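Long-range contacts in cyclic GMP-AMP synthase-like receptor (Tribolium castaneum, PDB 7LT2), which senses double-stranded RNA in the cytoplasm and joins ATP and GTP into the cyclic dinucleotide 2',3'-cGAMP in innate immunity: residues F95-L100 with Q236-S241; K120-D125 with G132-W137; D193-F198 with I224-P229. All coordinates share one frame; numbering follows the deposited sequence.

Interaction 1 of 3, residues F95-L100 with Q236-S241; sequences FVWLKL and QGRYWS
R238 lies across the indole of W97, its side chain extended from CG to NE. R238 CB sits over the five-membered ring of W97, 3.9 Å from that ring's centroid in a CH-pi contact. Further out, R238 CZ stands 4.8 Å from the centroid of the six-membered ring of W97, an off-centre cation-pi pair. The guanidinium plane is turned 86° from the indole, so R238 NH1 meets the benzo part edge-on, 3.2 Å from W97 CZ3. F128 offers the cation a second aromatic partner. At the backbone, a water accepts from L98 N and probably donates to R238 O.

Y239 takes the edge of the same indole. W97 CG is anti to its carbonyl carbon (chi1 -68°). From there the pyrrole edge faces Y239, with W97 NE1 3.2 Å above the phenol plane, over its centre. The rings form a T-shaped pair with planes at 83°, while Y239 OH is hydrogen-bonded to N91 and N234.

At W240 the pairing becomes a true antiparallel ladder. V96 N donates to W240 O at 2.9 Å and W240 N returns a bond to V96 O at 3.0 Å, a hydrogen-bonded pair that joins strand 95-100 to strand 240-243. The W240 indole NE1 is bound to L129 O. S241 and F95 form the next, non-hydrogen-bonded pair. S241 OG comes 3.0 Å from F95 CE2 but is hydrogen-bonded to K227 O; by similarity S241 belongs to the GTP site.

The chemistry thus changes along the contact, from cation and aromatic faces at R238 and Y239 to backbone bonds at W240. The electron-rich indole of W97 would be expected to help accommodate the arginine charge, and the pi cloud of Y239 to receive the N-H edge of the indole.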
loop_
_atom_site.group_PDB
_atom_site.type_symbol
_atom_site.label_atom_id
_atom_site.label_comp_id
_atom_site.label_asym_id
_atom_site.label_seq_id
_atom_site.Cartn_x
_atom_site.Cartn_y
_atom_site.Cartn_z
ATOM N N PHE A 95 -14.798 -6.777 -4.580
ATOM C CA PHE A 95 -14.419 -8.001 -3.892
ATOM C C PHE A 95 -14.751 -9.212 -4.751
ATOM O O PHE A 95 -15.680 -9.185 -5.562
ATOM C CB PHE A 95 -15.123 -8.105 -2.533
ATOM C CG PHE A 95 -14.728 -7.019 -1.578
ATOM C CD1 PHE A 95 -15.354 -5.785 -1.618
ATOM C CD2 PHE A 95 -13.715 -7.225 -0.655
ATOM C CE1 PHE A 95 -14.985 -4.775 -0.750
ATOM C CE2 PHE A 95 -13.345 -6.220 0.219
ATOM C CZ PHE A 95 -13.979 -4.994 0.169
ATOM N N VAL A 96 -13.977 -10.279 -4.562
ATOM C CA VAL A 96 -14.096 -11.477 -5.380
ATOM C C VAL A 96 -14.121 -12.708 -4.485
ATOM O O VAL A 96 -13.712 -12.676 -3.321
ATOM C CB VAL A 96 -12.949 -11.592 -6.407
ATOM C CG1 VAL A 96 -12.930 -10.377 -7.338
ATOM C CG2 VAL A 96 -11.612 -11.748 -5.693
ATOM N N TRP A 97 -14.620 -13.802 -5.052
ATOM C CA TRP A 97 -14.506 -15.129 -4.471
ATOM C C TRP A 97 -13.534 -15.954 -5.304
ATOM O O TRP A 97 -13.364 -15.715 -6.504
ATOM C CB TRP A 97 -15.865 -15.836 -4.410
ATOM C CG TRP A 97 -16.838 -15.219 -3.455
ATOM C CD1 TRP A 97 -16.618 -14.161 -2.626
ATOM C CD2 TRP A 97 -18.193 -15.631 -3.230
ATOM N NE1 TRP A 97 -17.751 -13.889 -1.896
ATOM C CE2 TRP A 97 -18.732 -14.776 -2.250
ATOM C CE3 TRP A 97 -19.002 -16.640 -3.764
ATOM C CZ2 TRP A 97 -20.044 -14.897 -1.791
ATOM C CZ3 TRP A 97 -20.306 -16.759 -3.306
ATOM C CH2 TRP A 97 -20.812 -15.893 -2.331
ATOM N N LEU A 98 -12.898 -16.928 -4.661
ATOM C CA LEU A 98 -11.924 -17.783 -5.328
ATOM C C LEU A 98 -12.186 -19.218 -4.904
ATOM O O LEU A 98 -12.098 -19.539 -3.717
ATOM C CB LEU A 98 -10.492 -17.358 -4.982
ATOM C CG LEU A 98 -9.312 -17.824 -5.851
ATOM C CD1 LEU A 98 -8.979 -19.291 -5.638
ATOM C CD2 LEU A 98 -9.561 -17.548 -7.327
ATOM N N LYS A 99 -12.505 -20.079 -5.864
ATOM C CA LYS A 99 -12.730 -21.484 -5.573
ATOM C C LYS A 99 -11.839 -22.337 -6.464
ATOM O O LYS A 99 -11.380 -21.907 -7.524
ATOM C CB LYS A 99 -14.209 -21.877 -5.754
ATOM C CG LYS A 99 -14.775 -21.635 -7.141
ATOM C CD LYS A 99 -16.180 -22.218 -7.253
ATOM C CE LYS A 99 -16.929 -21.662 -8.454
ATOM N NZ LYS A 99 -16.263 -21.984 -9.747
ATOM N N LEU A 100 -11.573 -23.551 -6.002
ATOM C CA LEU A 100 -10.755 -24.505 -6.737
ATOM C C LEU A 100 -11.657 -25.616 -7.251
ATOM O O LEU A 100 -12.419 -26.206 -6.478
ATOM C CB LEU A 100 -9.642 -25.085 -5.857
ATOM C CG LEU A 100 -8.455 -24.209 -5.432
ATOM C CD1 LEU A 100 -8.861 -23.126 -4.439
ATOM C CD2 LEU A 100 -7.345 -25.074 -4.848
ATOM N N GLN A 236 -19.148 -15.615 5.584
ATOM C CA GLN A 236 -17.966 -15.076 6.240
ATOM C C GLN A 236 -16.709 -15.752 5.706
ATOM O O GLN A 236 -16.655 -16.980 5.581
ATOM C CB GLN A 236 -18.089 -15.276 7.750
ATOM C CG GLN A 236 -17.004 -14.632 8.592
ATOM C CD GLN A 236 -17.326 -14.695 10.076
ATOM O OE1 GLN A 236 -18.312 -14.116 10.533
ATOM N NE2 GLN A 236 -16.499 -15.407 10.833
ATOM N N GLY A 237 -15.701 -14.945 5.375
ATOM C CA GLY A 237 -14.406 -15.452 4.972
ATOM C C GLY A 237 -14.199 -15.634 3.484
ATOM O O GLY A 237 -13.051 -15.822 3.055
ATOM N N ARG A 238 -15.260 -15.579 2.676
ATOM C CA ARG A 238 -15.120 -15.806 1.241
ATOM C C ARG A 238 -14.699 -14.569 0.462
ATOM O O ARG A 238 -14.265 -14.703 -0.686
ATOM C CB ARG A 238 -16.433 -16.309 0.644
ATOM C CG ARG A 238 -16.614 -17.797 0.708
ATOM C CD ARG A 238 -17.679 -18.219 -0.276
ATOM N NE ARG A 238 -18.222 -19.528 0.051
ATOM C CZ ARG A 238 -19.289 -20.056 -0.528
ATOM N NH1 ARG A 238 -19.959 -19.404 -1.465
ATOM N NH2 ARG A 238 -19.694 -21.267 -0.160
ATOM N N TYR A 239 -14.838 -13.376 1.036
ATOM C CA TYR A 239 -14.664 -12.135 0.290
ATOM C C TYR A 239 -13.214 -11.673 0.359
ATOM O O TYR A 239 -12.699 -11.374 1.442
ATOM C CB TYR A 239 -15.599 -11.049 0.823
ATOM C CG TYR A 239 -17.053 -11.286 0.500
ATOM C CD1 TYR A 239 -17.818 -12.149 1.270
ATOM C CD2 TYR A 239 -17.665 -10.649 -0.576
ATOM C CE1 TYR A 239 -19.154 -12.374 0.985
ATOM C CE2 TYR A 239 -19.006 -10.866 -0.870
ATOM C CZ TYR A 239 -19.742 -11.735 -0.084
ATOM O OH TYR A 239 -21.075 -11.965 -0.358
ATOM N N TRP A 240 -12.568 -11.603 -0.802
ATOM C CA TRP A 240 -11.199 -11.129 -0.938
ATOM C C TRP A 240 -11.187 -9.790 -1.661
ATOM O O TRP A 240 -12.004 -9.554 -2.556
ATOM C CB TRP A 240 -10.351 -12.135 -1.718
ATOM C CG TRP A 240 -10.105 -13.397 -0.973
ATOM C CD1 TRP A 240 -11.006 -14.391 -0.725
ATOM C CD2 TRP A 240 -8.875 -13.809 -0.368
ATOM N NE1 TRP A 240 -10.415 -15.398 -0.002
ATOM C CE2 TRP A 240 -9.106 -15.069 0.228
ATOM C CE3 TRP A 240 -7.603 -13.239 -0.271
ATOM C CZ2 TRP A 240 -8.110 -15.764 0.914
ATOM C CZ3 TRP A 240 -6.612 -13.935 0.405
ATOM C CH2 TRP A 240 -6.875 -15.183 0.991
ATOM N N SER A 241 -10.261 -8.917 -1.270
ATOM C CA SER A 241 -10.030 -7.665 -1.975
ATOM C C SER A 241 -9.062 -7.890 -3.129
ATOM O O SER A 241 -8.210 -8.776 -3.079
ATOM C CB SER A 241 -9.452 -6.599 -1.043
ATOM O OG SER A 241 -10.331 -6.299 0.023
HETATM O O HOH W 1 -13.405 -17.194 -1.730
#

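Interaction 2 of 3, residues K120-D125 with G132-W137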
loop_
_atom_site.group_PDB
_atom_site.type_symbol
_atom_site.label_atom_id
_atom_site.label_comp_id
_atom_site.label_asym_id
_atom_site.label_seq_id
_atom_site.Cartn_x
_atom_site.Cartn_y
_atom_site.Cartn_z
ATOM N N LYS A 120 -7.218 -28.327 4.314
ATOM C CA LYS A 120 -7.434 -28.094 5.741
ATOM C C LYS A 120 -7.025 -26.688 6.145
ATOM O O LYS A 120 -7.689 -26.054 6.974
ATOM C CB LYS A 120 -6.638 -29.089 6.587
ATOM C CG LYS A 120 -7.038 -30.532 6.529
ATOM C CD LYS A 120 -6.209 -31.287 7.563
ATOM C CE LYS A 120 -5.797 -32.644 7.063
ATOM N NZ LYS A 120 -4.995 -32.516 5.826
ATOM N N LYS A 121 -5.910 -26.199 5.599
ATOM C CA LYS A 121 -5.317 -24.959 6.088
ATOM C C LYS A 121 -5.931 -23.716 5.461
ATOM O O LYS A 121 -5.928 -22.655 6.095
ATOM C CB LYS A 121 -3.806 -24.947 5.832
ATOM C CG LYS A 121 -3.016 -26.012 6.574
ATOM C CD LYS A 121 -3.176 -25.898 8.074
ATOM C CE LYS A 121 -2.314 -26.926 8.795
ATOM N NZ LYS A 121 -0.874 -26.780 8.452
ATOM N N PHE A 122 -6.452 -23.807 4.234
ATOM C CA PHE A 122 -6.843 -22.619 3.486
ATOM C C PHE A 122 -8.299 -22.559 3.049
ATOM O O PHE A 122 -8.785 -21.454 2.778
ATOM C CB PHE A 122 -5.989 -22.468 2.216
ATOM C CG PHE A 122 -4.552 -22.142 2.468
ATOM C CD1 PHE A 122 -3.614 -23.152 2.618
ATOM C CD2 PHE A 122 -4.124 -20.824 2.510
ATOM C CE1 PHE A 122 -2.275 -22.851 2.822
ATOM C CE2 PHE A 122 -2.791 -20.518 2.717
ATOM C CZ PHE A 122 -1.865 -21.535 2.874
ATOM N N LEU A 123 -8.999 -23.686 2.940
ATOM C CA LEU A 123 -10.262 -23.739 2.220
ATOM C C LEU A 123 -11.438 -23.962 3.160
ATOM O O LEU A 123 -11.350 -24.737 4.116
ATOM C CB LEU A 123 -10.243 -24.847 1.164
ATOM C CG LEU A 123 -9.132 -24.696 0.127
ATOM C CD1 LEU A 123 -9.217 -25.818 -0.912
ATOM C CD2 LEU A 123 -9.207 -23.317 -0.533
ATOM N N ALA A 124 -12.536 -23.280 2.871
ATOM C CA ALA A 124 -13.786 -23.484 3.585
ATOM C C ALA A 124 -14.617 -24.510 2.815
ATOM O O ALA A 124 -14.089 -25.247 1.978
ATOM C CB ALA A 124 -14.509 -22.147 3.769
ATOM N N ASP A 125 -15.917 -24.570 3.087
ATOM C CA ASP A 125 -16.782 -25.508 2.386
ATOM C C ASP A 125 -16.783 -25.221 0.889
ATOM O O ASP A 125 -16.727 -24.064 0.459
ATOM C CB ASP A 125 -18.201 -25.435 2.954
ATOM C CG ASP A 125 -18.661 -24.007 3.210
ATOM O OD1 ASP A 125 -18.113 -23.072 2.585
ATOM O OD2 ASP A 125 -19.568 -23.820 4.049
ATOM N N GLY A 132 -9.967 -15.816 6.644
ATOM C CA GLY A 132 -9.594 -16.075 8.025
ATOM C C GLY A 132 -8.622 -17.230 8.164
ATOM O O GLY A 132 -7.647 -17.146 8.915
ATOM N N LYS A 133 -8.868 -18.323 7.436
ATOM C CA LYS A 133 -7.953 -19.459 7.493
ATOM C C LYS A 133 -6.574 -19.076 6.976
ATOM O O LYS A 133 -5.558 -19.455 7.566
ATOM C CB LYS A 133 -8.520 -20.636 6.696
ATOM C CG LYS A 133 -9.857 -21.136 7.231
ATOM C CD LYS A 133 -10.309 -22.403 6.529
ATOM C CE LYS A 133 -9.529 -23.608 7.020
ATOM N NZ LYS A 133 -10.197 -24.913 6.687
ATOM N N THR A 134 -6.525 -18.316 5.876
ATOM C CA THR A 134 -5.249 -17.868 5.321
ATOM C C THR A 134 -4.485 -17.012 6.326
ATOM O O THR A 134 -3.275 -17.183 6.515
ATOM C CB THR A 134 -5.486 -17.083 4.023
ATOM O OG1 THR A 134 -6.140 -17.919 3.060
ATOM C CG2 THR A 134 -4.161 -16.590 3.433
ATOM N N LEU A 135 -5.174 -16.067 6.967
ATOM C CA LEU A 135 -4.503 -15.197 7.928
ATOM C C LEU A 135 -4.002 -15.985 9.135
ATOM O O LEU A 135 -2.896 -15.738 9.631
ATOM C CB LEU A 135 -5.446 -14.072 8.358
ATOM C CG LEU A 135 -5.716 -12.998 7.298
ATOM C CD1 LEU A 135 -6.968 -12.199 7.642
ATOM C CD2 LEU A 135 -4.518 -12.062 7.164
ATOM N N ARG A 136 -4.795 -16.948 9.613
ATOM C CA ARG A 136 -4.359 -17.761 10.747
ATOM C C ARG A 136 -3.160 -18.622 10.376
ATOM O O ARG A 136 -2.250 -18.813 11.192
ATOM C CB ARG A 136 -5.512 -18.632 11.251
ATOM C CG ARG A 136 -6.622 -17.830 11.893
ATOM C CD ARG A 136 -7.581 -18.710 12.674
ATOM N NE ARG A 136 -8.371 -19.567 11.801
ATOM C CZ ARG A 136 -9.481 -19.185 11.183
ATOM N NH1 ARG A 136 -9.949 -17.953 11.300
ATOM N NH2 ARG A 136 -10.140 -20.063 10.433
ATOM N N TRP A 137 -3.139 -19.141 9.147
ATOM C CA TRP A 137 -2.013 -19.954 8.701
ATOM C C TRP A 137 -0.731 -19.134 8.653
ATOM O O TRP A 137 0.323 -19.589 9.114
ATOM C CB TRP A 137 -2.323 -20.554 7.331
ATOM C CG TRP A 137 -1.214 -21.353 6.729
ATOM C CD1 TRP A 137 -0.919 -22.660 6.977
ATOM C CD2 TRP A 137 -0.269 -20.904 5.754
ATOM N NE1 TRP A 137 0.161 -23.054 6.219
ATOM C CE2 TRP A 137 0.575 -21.994 5.457
ATOM C CE3 TRP A 137 -0.059 -19.690 5.096
ATOM C CZ2 TRP A 137 1.619 -21.902 4.540
ATOM C CZ3 TRP A 137 0.980 -19.598 4.186
ATOM C CH2 TRP A 137 1.805 -20.699 3.915
HETATM O O HOH W 2 -5.530 -21.969 8.737
HETATM O O HOH W 3 1.383 -25.742 6.254
#
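K133 reaches back to the end of helix 118-122, where its ammonium grips two main-chain carbonyls. K133 NZ donates to K120 O and to L123 O, each at 2.8 Å, approaching from above both carbonyl planes. The bend at chi3 (76°) turns CE toward K120 O, while the butyl chain passes beside L123. A positive charge here would be expected to interact favourably with the C-terminal end of the helix. Water 2 adds a bridge, donating to K121 O and K133 O.

The contact closes a helix-loop-helix connection in the nucleotidyltransferase domain, bringing the last turn of helix 118-122 against the first turns of helix 131-147. D130, in the intervening loop, is hydrogen-bonded to K133 N through OD1 and to the T134 hydroxyl through its carbonyl.

The aromatic part is a tilted edge-to-face pair. F122 points CZ at the face of W137, 3.3 Å above the centre of the indole, with the phenyl plane 51° from the five-membered ring. T134 OG1 lies at the phenyl edge, 3.6 Å from F122 CD2. K121 CB approaches W137 CD1 at 3.9 Å, and W137 NE1 donates to water 3, which K121 NZ also reaches weakly.

Interaction 3 of 3, residues D193-F198 with I224-P229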
loop_
_atom_site.group_PDB
_atom_site.type_symbol
_atom_site.label_atom_id
_atom_site.label_comp_id
_atom_site.label_asym_id
_atom_site.label_seq_id
_atom_site.Cartn_x
_atom_site.Cartn_y
_atom_site.Cartn_z
ATOM N N ASP A 193 4.029 -5.015 7.811
ATOM C CA ASP A 193 2.952 -5.984 7.985
ATOM C C ASP A 193 3.116 -7.125 6.985
ATOM O O ASP A 193 3.347 -6.893 5.794
ATOM C CB ASP A 193 1.585 -5.319 7.816
ATOM C CG ASP A 193 1.173 -4.510 9.035
ATOM O OD1 ASP A 193 2.007 -4.327 9.949
ATOM O OD2 ASP A 193 0.010 -4.058 9.076
ATOM N N LEU A 194 2.985 -8.360 7.468
ATOM C CA LEU A 194 3.233 -9.547 6.648
ATOM C C LEU A 194 1.884 -10.078 6.177
ATOM O O LEU A 194 1.177 -10.754 6.924
ATOM C CB LEU A 194 4.014 -10.587 7.440
ATOM C CG LEU A 194 5.261 -10.074 8.167
ATOM C CD1 LEU A 194 5.892 -11.192 8.989
ATOM C CD2 LEU A 194 6.265 -9.494 7.184
ATOM N N VAL A 195 1.528 -9.761 4.934
ATOM C CA VAL A 195 0.181 -9.971 4.405
ATOM C C VAL A 195 0.207 -11.131 3.413
ATOM O O VAL A 195 0.849 -11.044 2.360
ATOM C CB VAL A 195 -0.355 -8.697 3.733
ATOM C CG1 VAL A 195 -1.790 -8.896 3.277
ATOM C CG2 VAL A 195 -0.227 -7.497 4.677
ATOM N N ALA A 196 -0.530 -12.199 3.729
ATOM C CA ALA A 196 -0.613 -13.363 2.854
ATOM C C ALA A 196 -1.595 -13.093 1.718
ATOM O O ALA A 196 -2.786 -12.880 1.964
ATOM C CB ALA A 196 -1.050 -14.589 3.655
ATOM N N CYS A 197 -1.101 -13.127 0.480
ATOM C CA CYS A 197 -1.899 -12.842 -0.705
ATOM C C CYS A 197 -1.792 -13.996 -1.696
ATOM O O CYS A 197 -0.897 -14.838 -1.604
ATOM C CB CYS A 197 -1.441 -11.556 -1.393
ATOM S SG CYS A 197 -1.337 -10.107 -0.304
ATOM N N PHE A 198 -2.708 -14.021 -2.663
ATOM C CA PHE A 198 -2.669 -14.998 -3.747
ATOM C C PHE A 198 -2.603 -14.273 -5.084
ATOM O O PHE A 198 -3.411 -13.376 -5.345
ATOM C CB PHE A 198 -3.874 -15.941 -3.691
ATOM C CG PHE A 198 -3.749 -16.993 -2.628
ATOM C CD1 PHE A 198 -3.113 -18.194 -2.895
ATOM C CD2 PHE A 198 -4.242 -16.770 -1.356
ATOM C CE1 PHE A 198 -2.990 -19.163 -1.910
ATOM C CE2 PHE A 198 -4.118 -17.730 -0.372
ATOM C CZ PHE A 198 -3.492 -18.925 -0.647
ATOM N N ILE A 224 -4.951 -11.041 -4.913
ATOM C CA ILE A 224 -6.067 -10.823 -4.004
ATOM C C ILE A 224 -5.524 -10.758 -2.587
ATOM O O ILE A 224 -4.531 -11.411 -2.241
ATOM C CB ILE A 224 -7.165 -11.902 -4.133
ATOM C CG1 ILE A 224 -6.635 -13.292 -3.753
ATOM C CG2 ILE A 224 -7.767 -11.869 -5.536
ATOM C CD1 ILE A 224 -7.704 -14.416 -3.809
ATOM N N VAL A 225 -6.185 -9.949 -1.769
ATOM C CA VAL A 225 -5.718 -9.576 -0.436
ATOM C C VAL A 225 -6.800 -9.969 0.564
ATOM O O VAL A 225 -7.992 -9.747 0.299
ATOM C CB VAL A 225 -5.396 -8.073 -0.375
ATOM C CG1 VAL A 225 -4.971 -7.652 1.017
ATOM C CG2 VAL A 225 -4.300 -7.727 -1.376
ATOM N N PRO A 226 -6.444 -10.558 1.718
ATOM C CA PRO A 226 -7.469 -11.077 2.640
ATOM C C PRO A 226 -8.108 -10.015 3.518
ATOM O O PRO A 226 -8.291 -10.229 4.721
ATOM C CB PRO A 226 -6.687 -12.091 3.483
ATOM C CG PRO A 226 -5.299 -11.528 3.522
ATOM C CD PRO A 226 -5.079 -10.854 2.186
ATOM N N LYS A 227 -8.460 -8.878 2.933
ATOM C CA LYS A 227 -9.165 -7.819 3.640
ATOM C C LYS A 227 -10.644 -7.911 3.288
ATOM O O LYS A 227 -11.023 -7.726 2.125
ATOM C CB LYS A 227 -8.603 -6.443 3.279
ATOM C CG LYS A 227 -9.244 -5.308 4.056
ATOM C CD LYS A 227 -8.419 -4.030 4.016
ATOM C CE LYS A 227 -8.511 -3.337 2.671
ATOM N NZ LYS A 227 -8.389 -1.857 2.812
ATOM N N LYS A 228 -11.473 -8.201 4.287
ATOM C CA LYS A 228 -12.899 -8.346 4.064
ATOM C C LYS A 228 -13.558 -6.977 3.939
ATOM O O LYS A 228 -12.970 -5.958 4.316
ATOM C CB LYS A 228 -13.526 -9.140 5.206
ATOM C CG LYS A 228 -13.427 -8.486 6.570
ATOM C CD LYS A 228 -14.043 -9.387 7.631
ATOM C CE LYS A 228 -13.564 -9.026 9.026
ATOM N NZ LYS A 228 -14.113 -7.725 9.494
ATOM N N PRO A 229 -14.781 -6.919 3.386
ATOM C CA PRO A 229 -15.533 -5.662 3.324
ATOM C C PRO A 229 -15.827 -5.079 4.705
ATOM O O PRO A 229 -15.865 -3.853 4.816
ATOM C CB PRO A 229 -16.836 -6.065 2.625
ATOM C CG PRO A 229 -16.480 -7.272 1.834
ATOM C CD PRO A 229 -15.472 -8.004 2.667
#
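A chi1 of 63° sets I224 CG1 between its backbone N and carbonyl carbon, 3.8 Å from F198 CB. V195 has CG1 anti to its backbone N (chi1 -176°), which directs this methyl into the contact: it meets V225 CG1 at 4.1 Å and P226 CD at 4.0 Å. C197 turns its sulfur toward the second methyl of V225, C197 SG lying 3.9 Å from V225 CG2.

The backbones join at a single antiparallel, hydrogen-bonded pair. I224 N donates to F198 O at 2.8 Å with a fairly straight N-H...O angle of 163°, and F198 N donates to I224 O over a longer 3.2 Å. The side chains of F198 and I224 leave the same face of the sheet, with the phenyl of F198 leading away from I224 toward I79 and L129, while I224 packs on W240 and L242.

This is part of the central sheet of the nucleotidyltransferase fold. Strand 188-200 pairs with strand 70-77 in parallel and with strand 222-225 in antiparallel fashion. By similarity, D193 at the start of the segment binds the catalytic magnesium ion together with E70 and D72 of strand 70-77, and it also belongs to the GTP site. V195 and C197, further along, both pack on D74 of that neighbouring strand.

Strand 222-225 ends at V225, and the chain passes into a loop at P226. The ring nitrogen of P226 has no hydrogen to donate, and P226 CD sits 3.1 Å from A196 O. That carbonyl is buried and has no polar partner in the model. P226 also touches W240 of strand 240-243 and L135 of helix 131-147, which also covers A196 through T134 and M138.

The three contacts lie within the nucleotidyltransferase domain, their centres 11 to 12 Å apart. Along the chain, strand 95-100 comes first, followed by both segments of interaction 2, then both of interaction 3, and segment 236-241 returns last to complete interaction 1. Interactions 1 and 3 share one sheet, in which strands 95-100, 240-243, 222-225 and 188-200 are successive neighbours; S241 and V225 probably share a backbone bond. Interaction 2 packs against both: T134 touches W240, A196 and F198, and F122 meets F198. The first turns of helix 131-147 thereby cover the sheet that carries D193, a probable ligand of the catalytic metal.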